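Long-range contact in Mlr6093 protein (PDB 2QJ8), which probably acts as a zinc-dependent hydrolase of the succinylglutamate desuccinylase/aspartoacylase family, cleaving non-peptide amide or ester bonds: residues W147-A159 with S171-N185. Numbering follows the deposited sequence.
Sequences WDCAPSIISHPIA and SKAFKLPVTLLWEHN
With CG of H156 anti to the backbone N (chi1 -171°) and CG of H184 set between its own N and carbonyl carbon (52°), the two imidazoles meet edge to face: H156 CD2 stands 3.6 Å above the centre of the H184 ring, the planes at 84°. N185 N donates to H156 NE2 (3.0 Å) within the H156 ring plane, and ND1 of H156 donates to P157 O, so both ring nitrogens are held. E183 CA makes a CH-pi contact over one H156 face, offset toward the rim, and F191 also meets this ring. A leucine in place of H156 would probably leave the backbone N of N185 and P157 O without these partners and the H184 face without its edge-on neighbour. Parallel strands 152-155 and 178-182 are joined by alternating backbone bonds, among them L180 N to I153 O and S155 N to L180 O, each 2.8 Å. I153 CD1 sits over the F174 ring, 3.8 Å from its centroid, while CG1 touches L176 CD1 and CG2 meets S171 OG. One water links S155 OG to S171 OG, which also bonds T167 O. On the other sheet face, I154 CG2 packs on W182 CB (3.9 Å) and on the H184 ring edge. Helix 161-172 connects the strands, and its S171 packs against I153: a beta-alpha-beta crossover within the zinc-peptidase-like catalytic domain.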
# COMPACT_ATOMS: atom_id res chain seq x y z
N TRP A 147 -0.65 -6.46 0.61
CA TRP A 147 -0.22 -7.40 1.62
C TRP A 147 0.88 -6.76 2.46
O TRP A 147 1.59 -5.89 1.99
CB TRP A 147 0.42 -8.64 1.01
CG TRP A 147 -0.46 -9.60 0.35
CD1 TRP A 147 -0.85 -9.58 -0.96
CD2 TRP A 147 -1.01 -10.78 0.93
NE1 TRP A 147 -1.63 -10.68 -1.23
CE2 TRP A 147 -1.73 -11.44 -0.09
CE3 TRP A 147 -0.96 -11.36 2.20
CZ2 TRP A 147 -2.42 -12.64 0.14
CZ3 TRP A 147 -1.62 -12.55 2.42
CH2 TRP A 147 -2.34 -13.18 1.40
N ASP A 148 0.96 -7.20 3.71
CA ASP A 148 2.08 -6.95 4.57
C ASP A 148 2.69 -8.37 4.68
O ASP A 148 1.95 -9.35 4.82
CB ASP A 148 1.64 -6.48 5.93
CG ASP A 148 2.76 -5.88 6.74
OD1 ASP A 148 3.84 -5.56 6.19
OD2 ASP A 148 2.57 -5.68 7.94
N CYS A 149 4.01 -8.49 4.55
CA CYS A 149 4.68 -9.76 4.72
C CYS A 149 6.00 -9.54 5.42
O CYS A 149 6.53 -8.42 5.44
CB CYS A 149 4.84 -10.52 3.41
SG CYS A 149 6.05 -9.87 2.26
N ALA A 150 6.52 -10.61 6.01
CA ALA A 150 7.80 -10.58 6.70
C ALA A 150 8.94 -10.28 5.73
O ALA A 150 8.86 -10.71 4.58
CB ALA A 150 8.05 -11.93 7.36
N PRO A 151 9.99 -9.53 6.16
CA PRO A 151 11.18 -9.39 5.29
C PRO A 151 11.80 -10.77 5.24
O PRO A 151 12.16 -11.33 6.27
CB PRO A 151 12.06 -8.37 6.02
CG PRO A 151 11.16 -7.74 7.05
CD PRO A 151 10.17 -8.81 7.42
N SER A 152 11.89 -11.32 4.03
CA SER A 152 12.18 -12.74 3.87
C SER A 152 12.65 -13.14 2.49
O SER A 152 12.76 -12.32 1.61
CB SER A 152 10.84 -13.49 4.13
OG SER A 152 9.81 -13.05 3.26
N ILE A 153 13.00 -14.42 2.38
CA ILE A 153 13.24 -15.09 1.14
C ILE A 153 12.28 -16.27 1.15
O ILE A 153 12.20 -16.96 2.16
CB ILE A 153 14.69 -15.60 1.02
CG1 ILE A 153 15.62 -14.41 0.73
CG2 ILE A 153 14.80 -16.61 -0.07
CD1 ILE A 153 17.05 -14.70 0.95
N ILE A 154 11.54 -16.47 0.05
CA ILE A 154 10.65 -17.63 -0.12
C ILE A 154 11.38 -18.57 -1.06
O ILE A 154 11.73 -18.18 -2.17
CB ILE A 154 9.27 -17.28 -0.75
CG1 ILE A 154 8.50 -16.29 0.13
CG2 ILE A 154 8.42 -18.58 -0.99
CD1 ILE A 154 7.17 -15.89 -0.46
N SER A 155 11.62 -19.79 -0.58
CA SER A 155 12.32 -20.86 -1.25
C SER A 155 11.28 -21.88 -1.70
O SER A 155 10.56 -22.43 -0.86
CB SER A 155 13.28 -21.58 -0.28
OG SER A 155 14.34 -20.75 0.16
N HIS A 156 11.19 -22.13 -3.00
CA HIS A 156 10.28 -23.11 -3.55
C HIS A 156 10.99 -24.49 -3.64
O HIS A 156 12.07 -24.58 -4.24
CB HIS A 156 9.80 -22.64 -4.93
CG HIS A 156 8.70 -23.46 -5.49
ND1 HIS A 156 8.86 -24.78 -5.85
CD2 HIS A 156 7.41 -23.16 -5.76
CE1 HIS A 156 7.72 -25.25 -6.31
NE2 HIS A 156 6.82 -24.28 -6.28
N PRO A 157 10.46 -25.54 -2.98
CA PRO A 157 11.04 -26.87 -3.09
C PRO A 157 11.16 -27.41 -4.52
O PRO A 157 10.24 -27.23 -5.33
CB PRO A 157 10.07 -27.74 -2.29
CG PRO A 157 9.51 -26.83 -1.31
CD PRO A 157 9.35 -25.55 -2.00
N ILE A 158 12.31 -28.00 -4.83
CA ILE A 158 12.59 -28.60 -6.14
C ILE A 158 13.22 -29.99 -5.96
O ILE A 158 13.81 -30.28 -4.91
CB ILE A 158 13.44 -27.66 -7.05
CG1 ILE A 158 14.85 -27.44 -6.48
CG2 ILE A 158 12.67 -26.32 -7.27
CD1 ILE A 158 15.80 -26.79 -7.45
N ALA A 159 13.08 -30.83 -6.99
CA ALA A 159 13.53 -32.22 -6.95
C ALA A 159 15.04 -32.40 -6.97
O ALA A 159 15.52 -33.42 -6.46
CB ALA A 159 12.87 -33.05 -8.09
N SER A 171 20.35 -18.48 0.68
CA SER A 171 19.20 -17.71 1.16
C SER A 171 19.21 -17.47 2.67
O SER A 171 19.00 -16.36 3.12
CB SER A 171 17.91 -18.40 0.75
OG SER A 171 17.78 -18.43 -0.67
N LYS A 172 19.48 -18.52 3.44
CA LYS A 172 19.59 -18.43 4.89
C LYS A 172 20.72 -17.51 5.36
O LYS A 172 20.57 -16.85 6.39
CB LYS A 172 19.77 -19.83 5.51
CG LYS A 172 18.49 -20.69 5.47
CD LYS A 172 18.77 -22.11 5.99
CE LYS A 172 17.50 -22.96 6.00
NZ LYS A 172 17.75 -24.40 6.36
N ALA A 173 21.83 -17.49 4.60
CA ALA A 173 22.98 -16.61 4.84
C ALA A 173 22.67 -15.09 4.71
O ALA A 173 23.50 -14.29 5.11
CB ALA A 173 24.17 -16.99 3.91
N PHE A 174 21.51 -14.71 4.16
CA PHE A 174 21.06 -13.31 4.12
C PHE A 174 20.66 -12.85 5.54
O PHE A 174 20.64 -11.66 5.80
CB PHE A 174 19.85 -13.09 3.20
CG PHE A 174 20.17 -13.01 1.73
CD1 PHE A 174 20.77 -14.06 1.06
CD2 PHE A 174 19.78 -11.92 0.99
CE1 PHE A 174 21.02 -14.01 -0.29
CE2 PHE A 174 20.04 -11.86 -0.39
CZ PHE A 174 20.69 -12.91 -1.01
N LYS A 175 20.37 -13.81 6.43
CA LYS A 175 19.95 -13.54 7.79
C LYS A 175 18.71 -12.64 7.91
O LYS A 175 18.63 -11.80 8.79
CB LYS A 175 21.13 -13.01 8.63
CG LYS A 175 22.41 -13.79 8.46
CD LYS A 175 23.41 -13.49 9.56
CE LYS A 175 24.79 -14.09 9.25
NZ LYS A 175 24.76 -15.47 8.65
N LEU A 176 17.75 -12.79 6.99
CA LEU A 176 16.50 -12.07 7.08
C LEU A 176 15.63 -12.72 8.19
O LEU A 176 15.92 -13.87 8.62
CB LEU A 176 15.75 -12.11 5.75
CG LEU A 176 16.36 -11.29 4.63
CD1 LEU A 176 15.75 -11.69 3.25
CD2 LEU A 176 16.21 -9.78 4.89
N PRO A 177 14.64 -11.99 8.73
CA PRO A 177 13.72 -12.52 9.74
C PRO A 177 13.14 -13.91 9.47
O PRO A 177 13.09 -14.72 10.40
CB PRO A 177 12.61 -11.48 9.76
CG PRO A 177 13.31 -10.23 9.52
CD PRO A 177 14.41 -10.54 8.53
N VAL A 178 12.77 -14.18 8.22
CA VAL A 178 12.21 -15.47 7.81
C VAL A 178 12.76 -16.00 6.50
O VAL A 178 12.88 -15.26 5.53
CB VAL A 178 10.67 -15.32 7.59
CG1 VAL A 178 10.04 -16.63 7.05
CG2 VAL A 178 9.97 -14.84 8.88
N THR A 179 13.09 -17.29 6.46
CA THR A 179 13.31 -17.95 5.17
C THR A 179 12.10 -18.88 5.10
O THR A 179 11.91 -19.70 5.98
CB THR A 179 14.66 -18.72 5.05
OG1 THR A 179 15.74 -17.81 5.23
CG2 THR A 179 14.76 -19.39 3.65
N LEU A 180 11.27 -18.75 4.06
CA LEU A 180 10.05 -19.56 4.00
C LEU A 180 10.09 -20.64 2.93
O LEU A 180 10.23 -20.31 1.76
CB LEU A 180 8.83 -18.67 3.73
CG LEU A 180 7.43 -19.31 3.74
CD1 LEU A 180 7.02 -19.90 5.09
CD2 LEU A 180 6.41 -18.29 3.27
N LEU A 181 9.93 -21.89 3.35
CA LEU A 181 9.82 -23.00 2.41
C LEU A 181 8.35 -23.05 2.00
O LEU A 181 7.46 -23.17 2.83
CB LEU A 181 10.27 -24.33 3.02
CG LEU A 181 11.67 -24.44 3.63
CD1 LEU A 181 12.01 -25.92 3.78
CD2 LEU A 181 12.73 -23.76 2.81
N TRP A 182 8.09 -22.93 0.70
CA TRP A 182 6.72 -22.90 0.21
C TRP A 182 6.62 -23.36 -1.24
O TRP A 182 7.13 -22.71 -2.14
CB TRP A 182 6.17 -21.47 0.37
CG TRP A 182 4.73 -21.28 -0.04
CD1 TRP A 182 3.76 -22.26 -0.19
CD2 TRP A 182 4.04 -20.03 -0.22
NE1 TRP A 182 2.56 -21.69 -0.53
CE2 TRP A 182 2.70 -20.33 -0.55
CE3 TRP A 182 4.44 -18.70 -0.16
CZ2 TRP A 182 1.75 -19.33 -0.82
CZ3 TRP A 182 3.49 -17.71 -0.43
CH2 TRP A 182 2.17 -18.04 -0.77
N GLU A 183 5.89 -24.45 -1.45
CA GLU A 183 5.67 -25.04 -2.76
C GLU A 183 4.42 -24.42 -3.36
O GLU A 183 3.38 -25.05 -3.48
CB GLU A 183 5.59 -26.56 -2.60
CG GLU A 183 5.60 -27.32 -3.90
CD GLU A 183 5.75 -28.85 -3.72
OE1 GLU A 183 6.20 -29.35 -2.66
OE2 GLU A 183 5.43 -29.55 -4.70
N HIS A 184 4.56 -23.16 -3.76
CA HIS A 184 3.43 -22.38 -4.32
C HIS A 184 3.06 -22.69 -5.78
O HIS A 184 1.96 -22.37 -6.22
CB HIS A 184 3.64 -20.86 -4.11
CG HIS A 184 4.96 -20.33 -4.59
ND1 HIS A 184 5.25 -20.10 -5.92
CD2 HIS A 184 6.06 -19.95 -3.89
CE1 HIS A 184 6.47 -19.61 -6.02
NE2 HIS A 184 6.99 -19.51 -4.80
N ASN A 185 3.98 -23.31 -6.51
CA ASN A 185 3.82 -23.66 -7.92
C ASN A 185 3.52 -22.49 -8.89
O ASN A 185 3.00 -22.69 -9.98
CB ASN A 185 2.84 -24.85 -8.07
CG ASN A 185 3.39 -26.14 -7.47
OD1 ASN A 185 2.71 -26.81 -6.68
ND2 ASN A 185 4.63 -26.50 -7.84
O HOH W 1 15.57 -19.65 -2.12